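Local coordinates for hypothetical protein (Enterococcus faecalis, PDB 2OX7) that is of unknown function but belongs to the YopX family and is a strand-rich protein that forms an assembly of four chains, at residues A[5-9]-A[80-85]; A[30-34]-A[63-67]; A[71-76]-A[120-126]. One frame throughout, in Å; residues are numbered along the deposited sequence.

Contact 1 of 3, residues A[5-9]-A[80-85]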
loop_
_atom_site.group_PDB
_atom_site.type_symbol
_atom_site.label_atom_id
_atom_site.label_comp_id
_atom_site.label_asym_id
_atom_site.label_seq_id
_atom_site.Cartn_x
_atom_site.Cartn_y
_atom_site.Cartn_z
ATOM N N PRO A 5 15.248 10.660 -11.740
ATOM C CA PRO A 5 14.976 9.753 -12.886
ATOM C C PRO A 5 16.250 9.179 -13.500
ATOM O O PRO A 5 17.127 9.908 -13.989
ATOM C CB PRO A 5 14.255 10.621 -13.911
ATOM C CG PRO A 5 14.418 12.038 -13.454
ATOM C CD PRO A 5 14.947 12.077 -12.042
ATOM N N LYS A 6 16.319 7.862 -13.491
ATOM C CA LYS A 6 17.441 7.162 -14.014
ATOM C C LYS A 6 16.862 6.003 -14.796
ATOM O O LYS A 6 15.954 5.305 -14.299
ATOM C CB LYS A 6 18.355 6.698 -12.882
ATOM C CG LYS A 6 19.552 5.940 -13.348
ATOM C CD LYS A 6 20.497 5.723 -12.176
ATOM C CE LYS A 6 21.901 5.487 -12.676
ATOM N NZ LYS A 6 22.549 6.822 -12.946
ATOM N N PHE A 7 17.356 5.806 -16.024
ATOM C CA PHE A 7 16.781 4.813 -16.912
ATOM C C PHE A 7 17.821 3.887 -17.494
ATOM O O PHE A 7 18.962 4.301 -17.742
ATOM C CB PHE A 7 16.019 5.478 -18.096
ATOM C CG PHE A 7 14.923 6.393 -17.648
ATOM C CD1 PHE A 7 13.667 5.888 -17.304
ATOM C CD2 PHE A 7 15.157 7.753 -17.539
ATOM C CE1 PHE A 7 12.654 6.756 -16.852
ATOM C CE2 PHE A 7 14.176 8.611 -17.086
ATOM C CZ PHE A 7 12.917 8.109 -16.744
ATOM N N ARG A 8 17.403 2.650 -17.737
ATOM C CA ARG A 8 18.189 1.678 -18.529
ATOM C C ARG A 8 17.290 1.166 -19.653
ATOM O O ARG A 8 16.056 1.286 -19.591
ATOM C CB ARG A 8 18.709 0.514 -17.677
ATOM C CG ARG A 8 17.610 -0.389 -17.160
ATOM C CD ARG A 8 18.129 -1.449 -16.218
ATOM N NE ARG A 8 17.038 -2.377 -15.858
ATOM C CZ ARG A 8 17.176 -3.372 -14.982
ATOM N NH1 ARG A 8 18.334 -3.525 -14.361
ATOM N NH2 ARG A 8 16.140 -4.169 -14.706
ATOM N N ALA A 9 17.907 0.611 -20.699
ATOM C CA ALA A 9 17.153 0.142 -21.858
ATOM C C ALA A 9 17.680 -1.188 -22.351
ATOM O O ALA A 9 18.892 -1.403 -22.404
ATOM C CB ALA A 9 17.211 1.140 -22.987
ATOM N N GLU A 80 21.168 -0.389 -7.127
ATOM C CA GLU A 80 19.918 0.325 -7.389
ATOM C C GLU A 80 18.979 -0.672 -8.049
ATOM O O GLU A 80 19.386 -1.385 -8.945
ATOM C CB GLU A 80 20.166 1.515 -8.324
ATOM C CG GLU A 80 19.087 2.604 -8.254
ATOM C CD GLU A 80 19.555 4.012 -8.719
ATOM O OE1 GLU A 80 20.799 4.276 -8.809
ATOM O OE2 GLU A 80 18.671 4.863 -9.002
ATOM N N ILE A 81 17.740 -0.748 -7.561
ATOM C CA ILE A 81 16.736 -1.705 -8.051
ATOM C C ILE A 81 15.899 -1.010 -9.128
ATOM O O ILE A 81 15.319 0.057 -8.879
ATOM C CB ILE A 81 15.812 -2.136 -6.908
ATOM C CG1 ILE A 81 16.603 -2.966 -5.877
ATOM C CG2 ILE A 81 14.620 -3.004 -7.460
ATOM C CD1 ILE A 81 15.817 -3.073 -4.531
ATOM N N PHE A 82 15.841 -1.615 -10.317
ATOM C CA PHE A 82 15.057 -1.077 -11.437
ATOM C C PHE A 82 13.815 -1.928 -11.709
ATOM O O PHE A 82 13.779 -3.149 -11.420
ATOM C CB PHE A 82 15.903 -1.165 -12.737
ATOM C CG PHE A 82 16.946 -0.110 -12.851
ATOM C CD1 PHE A 82 16.772 0.940 -13.745
ATOM C CD2 PHE A 82 18.097 -0.174 -12.082
ATOM C CE1 PHE A 82 17.765 1.936 -13.879
ATOM C CE2 PHE A 82 19.109 0.836 -12.184
ATOM C CZ PHE A 82 18.931 1.900 -13.077
ATOM N N GLU A 83 12.857 -1.327 -12.401
ATOM C CA GLU A 83 11.789 -2.146 -12.973
ATOM C C GLU A 83 12.442 -3.274 -13.790
ATOM O O GLU A 83 13.465 -3.055 -14.487
ATOM C CB GLU A 83 10.943 -1.351 -13.970
ATOM C CG GLU A 83 10.282 -0.086 -13.515
ATOM C CD GLU A 83 9.546 0.569 -14.708
ATOM O OE1 GLU A 83 10.131 1.432 -15.446
ATOM O OE2 GLU A 83 8.389 0.157 -14.929
ATOM N N GLY A 84 11.806 -4.443 -13.775
ATOM C CA GLY A 84 12.318 -5.616 -14.526
ATOM C C GLY A 84 13.341 -6.448 -13.765
ATOM O O GLY A 84 13.611 -7.605 -14.139
ATOM N N ASP A 85 13.915 -5.894 -12.686
ATOM C CA ASP A 85 14.806 -6.693 -11.857
ATOM C C ASP A 85 14.101 -7.849 -11.196
ATOM O O ASP A 85 12.895 -7.801 -10.925
ATOM C CB ASP A 85 15.499 -5.842 -10.772
ATOM C CG ASP A 85 16.713 -5.052 -11.316
ATOM O OD1 ASP A 85 17.277 -5.402 -12.397
ATOM O OD2 ASP A 85 17.157 -4.101 -10.642
#
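This is a buried side-chain contact near the centre of the chain, between the sheet of strands 16-19, 7-11 and 65-71 and the short strand 80-82 with the turn after it; Lys6 and Arg8, on one face of the sheet at its middle strand 7-11, point to strand 80-82. The two backbones are not paired; the nearest CA atoms, those of Phe7 and Phe82, are 8.2 Å apart. Arg8 does most of the bridging. Its chi2 and chi3 are t and chi4 is -176°, so the side chain is extended: Arg8 CD lies over the Phe82 ring, 4.0 Å from its centroid and 24° off the normal, a CH-pi contact, and the guanidinium face is set against Phe82 CB, 3.4 Å from Arg8 CZ. Arg8 NH1 and NH2 are both 2.9 Å from Asp85 OD1 in a salt bridge, while NH2 also donates to Glu83 O at 2.9 Å. The other carboxylate oxygen, Asp85 OD2, accepts from Phe82 N at 2.8 Å, which fixes the acid within its own turn. Lys6 contributes mainly its aliphatic part, with CG 4.1 Å from Phe82 CZ; its NZ bonds to Asn20. Phe82 to Asp85 form a type II beta turn, closed by Asp85 N to Phe82 O at 3.0 Å. The arrangement is a type II turn joining strands 80-82 and 85-89, held to strand 7-11 by a buried Arg8-Asp85 salt bridge.

Contact 2 of 3, residues A[30-34]-A[63-67]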
loop_
_atom_site.group_PDB
_atom_site.type_symbol
_atom_site.label_atom_id
_atom_site.label_comp_id
_atom_site.label_asym_id
_atom_site.label_seq_id
_atom_site.Cartn_x
_atom_site.Cartn_y
_atom_site.Cartn_z
ATOM N N SER A 30 4.815 8.034 -27.005
ATOM C CA SER A 30 5.584 7.025 -27.718
ATOM C C SER A 30 7.042 7.430 -27.675
ATOM O O SER A 30 7.375 8.574 -27.979
ATOM C CB SER A 30 5.121 6.904 -29.168
ATOM O OG SER A 30 3.724 6.671 -29.232
HETATM N N MSE A 31 7.901 6.502 -27.267
HETATM C CA MSE A 31 9.336 6.744 -27.332
HETATM C C MSE A 31 9.787 6.719 -28.786
HETATM O O MSE A 31 9.585 5.723 -29.494
HETATM C CB MSE A 31 10.124 5.725 -26.538
HETATM C CG MSE A 31 11.584 6.065 -26.450
HETATM SE SE MSE A 31 12.599 4.757 -25.449
HETATM C CE MSE A 31 11.894 3.098 -26.206
ATOM N N ILE A 32 10.376 7.828 -29.216
ATOM C CA ILE A 32 10.764 7.987 -30.618
ATOM C C ILE A 32 12.277 8.114 -30.788
ATOM O O ILE A 32 12.795 8.000 -31.905
ATOM C CB ILE A 32 9.984 9.135 -31.316
ATOM C CG1 ILE A 32 10.239 10.489 -30.629
ATOM C CG2 ILE A 32 8.483 8.787 -31.394
ATOM C CD1 ILE A 32 9.747 11.723 -31.442
ATOM N N ALA A 33 12.989 8.325 -29.681
ATOM C CA ALA A 33 14.451 8.381 -29.711
ATOM C C ALA A 33 15.053 7.937 -28.395
ATOM O O ALA A 33 14.373 7.883 -27.365
ATOM C CB ALA A 33 14.943 9.800 -30.069
ATOM N N ILE A 34 16.342 7.635 -28.444
ATOM C CA ILE A 34 17.097 7.365 -27.245
ATOM C C ILE A 34 18.489 7.971 -27.357
ATOM O O ILE A 34 19.180 7.800 -28.370
ATOM C CB ILE A 34 17.111 5.838 -26.920
ATOM C CG1 ILE A 34 17.696 5.570 -25.536
ATOM C CG2 ILE A 34 17.801 5.016 -28.022
ATOM C CD1 ILE A 34 17.390 4.152 -25.044
ATOM N N PHE A 63 10.623 0.306 -32.812
ATOM C CA PHE A 63 11.787 0.762 -32.067
ATOM C C PHE A 63 12.134 -0.303 -31.025
ATOM O O PHE A 63 11.321 -0.593 -30.156
ATOM C CB PHE A 63 11.467 2.108 -31.423
ATOM C CG PHE A 63 12.676 2.906 -31.033
ATOM C CD1 PHE A 63 13.738 3.082 -31.919
ATOM C CD2 PHE A 63 12.752 3.494 -29.772
ATOM C CE1 PHE A 63 14.856 3.836 -31.552
ATOM C CE2 PHE A 63 13.863 4.246 -29.402
ATOM C CZ PHE A 63 14.912 4.425 -30.294
ATOM N N PRO A 64 13.324 -0.922 -31.141
ATOM C CA PRO A 64 13.609 -2.153 -30.390
ATOM C C PRO A 64 14.202 -1.915 -28.996
ATOM O O PRO A 64 15.081 -2.654 -28.568
ATOM C CB PRO A 64 14.653 -2.827 -31.272
ATOM C CG PRO A 64 15.454 -1.686 -31.794
ATOM C CD PRO A 64 14.478 -0.538 -31.982
ATOM N N TYR A 65 13.738 -0.886 -28.306
ATOM C CA TYR A 65 14.278 -0.555 -26.985
ATOM C C TYR A 65 13.158 -0.575 -25.962
ATOM O O TYR A 65 12.068 -0.052 -26.222
ATOM C CB TYR A 65 14.949 0.811 -27.000
ATOM C CG TYR A 65 16.113 0.903 -27.963
ATOM C CD1 TYR A 65 17.404 0.587 -27.566
ATOM C CD2 TYR A 65 15.911 1.303 -29.290
ATOM C CE1 TYR A 65 18.470 0.672 -28.455
ATOM C CE2 TYR A 65 16.963 1.394 -30.182
ATOM C CZ TYR A 65 18.238 1.075 -29.767
ATOM O OH TYR A 65 19.290 1.180 -30.665
ATOM N N VAL A 66 13.429 -1.202 -24.816
ATOM C CA VAL A 66 12.445 -1.323 -23.738
ATOM C C VAL A 66 13.020 -0.545 -22.560
ATOM O O VAL A 66 14.091 -0.904 -22.066
ATOM C CB VAL A 66 12.235 -2.805 -23.351
ATOM C CG1 VAL A 66 11.350 -2.934 -22.111
ATOM C CG2 VAL A 66 11.646 -3.603 -24.535
ATOM N N ILE A 67 12.332 0.509 -22.120
ATOM C CA ILE A 67 12.852 1.371 -21.039
ATOM C C ILE A 67 12.387 0.867 -19.665
ATOM O O ILE A 67 11.246 0.364 -19.532
ATOM C CB ILE A 67 12.418 2.840 -21.214
ATOM C CG1 ILE A 67 12.915 3.388 -22.550
ATOM C CG2 ILE A 67 12.975 3.737 -20.094
ATOM C CD1 ILE A 67 14.422 3.680 -22.593
#
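Strand 31-34, which carries a classic beta bulge where Ile32 and Ala33 both face Leu24 of strand 21-25, packs across strand 65-67 as a layer of one sheet against another. The short strand segments cross at 96° with their axes 9.6 Å apart, so they are nearly orthogonal and joined through side chains. Apolar contacts make up part of the interface: Ile34 CD1 meets Ile67 CD1 at 3.9 Å, and the selenium of selenomethionine Met31 lies 3.2 Å from Ile67 CG1. Aromatic contacts form a second group. Phe63 receives Ile34 CG2 at 3.7 Å from its CZ, and the Met31 SE lies 5.5 Å from the Phe63 ring centroid, 85° off the normal, which makes it a Met-aromatic contact at the ring edge. A CH-pi contact places Ile34 CG2 4.2 Å from the Tyr65 ring centroid, only 4° off the normal. The Tyr65 hydroxyl is hydrogen-bonded to Asp55 of strand 46-56. On the far side of strand 31-34, Ile32 and Ala33 pack on Phe38 and Ile40 of a second subunit. The tightest approach to the backbone of segment 63-67 is made by the Met31 methyl, whose CE stands 3.2 Å from Tyr65 O.

Contact 3 of 3, residues A[71-76]-A[120-126]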
loop_
_atom_site.group_PDB
_atom_site.type_symbol
_atom_site.label_atom_id
_atom_site.label_comp_id
_atom_site.label_asym_id
_atom_site.label_seq_id
_atom_site.Cartn_x
_atom_site.Cartn_y
_atom_site.Cartn_z
ATOM N N THR A 71 13.836 2.475 -9.298
ATOM C CA THR A 71 12.849 2.683 -8.203
ATOM C C THR A 71 13.345 3.658 -7.158
ATOM O O THR A 71 12.556 4.086 -6.282
ATOM C CB THR A 71 12.563 1.392 -7.432
ATOM O OG1 THR A 71 13.761 0.972 -6.782
ATOM C CG2 THR A 71 12.047 0.259 -8.365
ATOM N N GLY A 72 14.643 3.962 -7.185
ATOM C CA GLY A 72 15.258 4.761 -6.115
ATOM C C GLY A 72 15.625 3.932 -4.903
ATOM O O GLY A 72 16.234 4.446 -3.968
ATOM N N LEU A 73 15.277 2.648 -4.918
ATOM C CA LEU A 73 15.580 1.816 -3.751
ATOM C C LEU A 73 16.797 0.962 -4.037
ATOM O O LEU A 73 17.072 0.647 -5.204
ATOM C CB LEU A 73 14.393 0.930 -3.411
ATOM C CG LEU A 73 13.094 1.726 -3.110
ATOM C CD1 LEU A 73 11.942 0.754 -3.013
ATOM C CD2 LEU A 73 13.232 2.632 -1.886
ATOM N N LYS A 74 17.508 0.590 -2.966
ATOM C CA LYS A 74 18.733 -0.222 -3.079
ATOM C C LYS A 74 18.518 -1.627 -2.516
ATOM O O LYS A 74 17.803 -1.811 -1.511
ATOM C CB LYS A 74 19.883 0.468 -2.336
ATOM C CG LYS A 74 20.349 1.772 -3.038
ATOM C CD LYS A 74 21.298 2.484 -2.059
ATOM C CE LYS A 74 22.060 3.649 -2.658
ATOM N NZ LYS A 74 21.162 4.540 -3.373
ATOM N N ASP A 75 19.202 -2.615 -3.086
ATOM C CA ASP A 75 19.217 -3.930 -2.438
ATOM C C ASP A 75 20.251 -4.014 -1.303
ATOM O O ASP A 75 20.947 -3.018 -0.984
ATOM C CB ASP A 75 19.375 -5.093 -3.452
ATOM C CG ASP A 75 20.818 -5.304 -3.937
ATOM O OD1 ASP A 75 21.716 -4.565 -3.488
ATOM O OD2 ASP A 75 21.022 -6.227 -4.808
ATOM N N LYS A 76 20.360 -5.205 -0.719
ATOM C CA LYS A 76 21.273 -5.469 0.392
ATOM C C LYS A 76 22.742 -5.147 0.062
ATOM O O LYS A 76 23.531 -4.849 0.975
ATOM C CB LYS A 76 21.140 -6.943 0.759
ATOM C CG LYS A 76 21.684 -7.334 2.079
ATOM C CD LYS A 76 21.600 -8.870 2.135
ATOM C CE LYS A 76 22.333 -9.394 3.351
ATOM N NZ LYS A 76 22.108 -10.837 3.550
ATOM N N PHE A 120 6.524 -3.121 -0.612
ATOM C CA PHE A 120 7.835 -2.891 -1.251
ATOM C C PHE A 120 8.316 -1.521 -0.820
ATOM O O PHE A 120 7.836 -0.466 -1.314
ATOM C CB PHE A 120 7.666 -2.968 -2.773
ATOM C CG PHE A 120 8.946 -2.779 -3.544
ATOM C CD1 PHE A 120 9.971 -3.700 -3.434
ATOM C CD2 PHE A 120 9.094 -1.681 -4.397
ATOM C CE1 PHE A 120 11.162 -3.556 -4.146
ATOM C CE2 PHE A 120 10.295 -1.531 -5.137
ATOM C CZ PHE A 120 11.309 -2.473 -5.002
ATOM N N CYS A 121 9.288 -1.511 0.100
ATOM C CA CYS A 121 9.853 -0.281 0.607
ATOM C C CYS A 121 11.299 -0.589 1.071
ATOM O O CYS A 121 11.680 -1.770 1.197
ATOM C CB CYS A 121 9.001 0.276 1.786
ATOM S SG CYS A 121 8.914 -0.837 3.172
ATOM N N GLN A 122 12.078 0.453 1.302
ATOM C CA GLN A 122 13.505 0.240 1.574
ATOM C C GLN A 122 13.725 -0.638 2.811
ATOM O O GLN A 122 14.608 -1.492 2.835
ATOM C CB GLN A 122 14.219 1.562 1.736
ATOM C CG GLN A 122 15.749 1.377 1.901
ATOM C CD GLN A 122 16.367 0.818 0.611
ATOM O OE1 GLN A 122 16.673 1.582 -0.317
ATOM N NE2 GLN A 122 16.534 -0.488 0.540
ATOM N N SER A 123 12.955 -0.407 3.861
ATOM C CA SER A 123 13.221 -1.141 5.105
ATOM C C SER A 123 12.841 -2.628 4.937
ATOM O O SER A 123 13.540 -3.506 5.494
ATOM C CB SER A 123 12.449 -0.483 6.284
ATOM O OG SER A 123 11.071 -0.706 6.116
ATOM N N ASN A 124 11.782 -2.938 4.171
ATOM C CA ASN A 124 11.462 -4.351 3.914
ATOM C C ASN A 124 12.490 -5.061 3.029
ATOM O O ASN A 124 12.775 -6.280 3.188
ATOM C CB ASN A 124 10.097 -4.550 3.276
ATOM C CG ASN A 124 9.039 -4.949 4.302
ATOM O OD1 ASN A 124 9.336 -5.591 5.327
ATOM N ND2 ASN A 124 7.787 -4.612 3.987
ATOM N N ILE A 125 13.065 -4.299 2.120
ATOM C CA ILE A 125 14.134 -4.871 1.267
ATOM C C ILE A 125 15.331 -5.322 2.126
ATOM O O ILE A 125 15.998 -6.311 1.826
ATOM C CB ILE A 125 14.541 -3.882 0.145
ATOM C CG1 ILE A 125 13.385 -3.674 -0.865
ATOM C CG2 ILE A 125 15.789 -4.386 -0.613
ATOM C CD1 ILE A 125 13.538 -2.375 -1.648
ATOM N N LEU A 126 15.596 -4.587 3.215
ATOM C CA LEU A 126 16.800 -4.814 4.019
ATOM C C LEU A 126 16.579 -5.611 5.291
ATOM O O LEU A 126 17.563 -5.992 5.968
ATOM C CB LEU A 126 17.455 -3.461 4.329
ATOM C CG LEU A 126 17.873 -2.642 3.100
ATOM C CD1 LEU A 126 18.489 -1.265 3.516
ATOM C CD2 LEU A 126 18.840 -3.413 2.150
#
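Segment 71-76 turns a corner at Gly72 and then runs, as the short strand 73-74 and on through Asp75, alongside the one-and-a-half-turn helix 122-126. CA atoms approach to 5.9 Å for Leu73 and Gln122, 6.4 Å for Asp75 and Ile125 and 5.8 Å for Lys76 and Leu126. The corner holds an ST turn, Leu73 N donating to Thr71 OG1 at 2.9 Å. At the helix start Cys121 is the N-cap. The polar link is made by one amide: Lys74 N donates to Gln122 OE1 at 2.9 Å (175°), and Gln122 NE2 donates to Lys74 O at 2.8 Å (168°). Beside it, Leu73 CD1 packs 3.5 Å from Phe120 CE2 and 3.8 Å from Ile125 CD1, and Leu126 CD2 lies 3.6 Å from Lys76 CA. Phe120 also stacks edge-to-face on Trp113. The lysine ends lead away from the helix, that of Lys76 to a salt bridge with Asp90. Neighbouring subunits reach this region too: Gln122 N bonds to Asp108 of the second. The chemistry implies that one side-chain amide, taking both backbone polar groups of Lys74, ties the helix start to the strand as an adjacent strand's backbone would, while the Leu73, Phe120 and Ile125 contacts fill the space beside it.

Overall arrangement
Contact 1 lies centrally, about 2 Å from the centre of the chain, with contacts 2 and 3 about 14 Å out on opposite sides and about 28 Å apart, centre to centre. Contact 2 is nested inside the loop closed by contact 1, and they share a sheet: Phe7 CD1 is 3.6 Å from Ile67 CG2 and Ala9 CB is 3.7 Å from Ile34 CD1. Contacts 1 and 3 cross along the chain and join directly, with Ile81 N 2.8 Å from Leu73 O and Ile81 O 2.8 Å from Thr71 OG1, both probable hydrogen bonds. Strand 65-71 leads from contact 2 to contact 3. All three touch the second subunit.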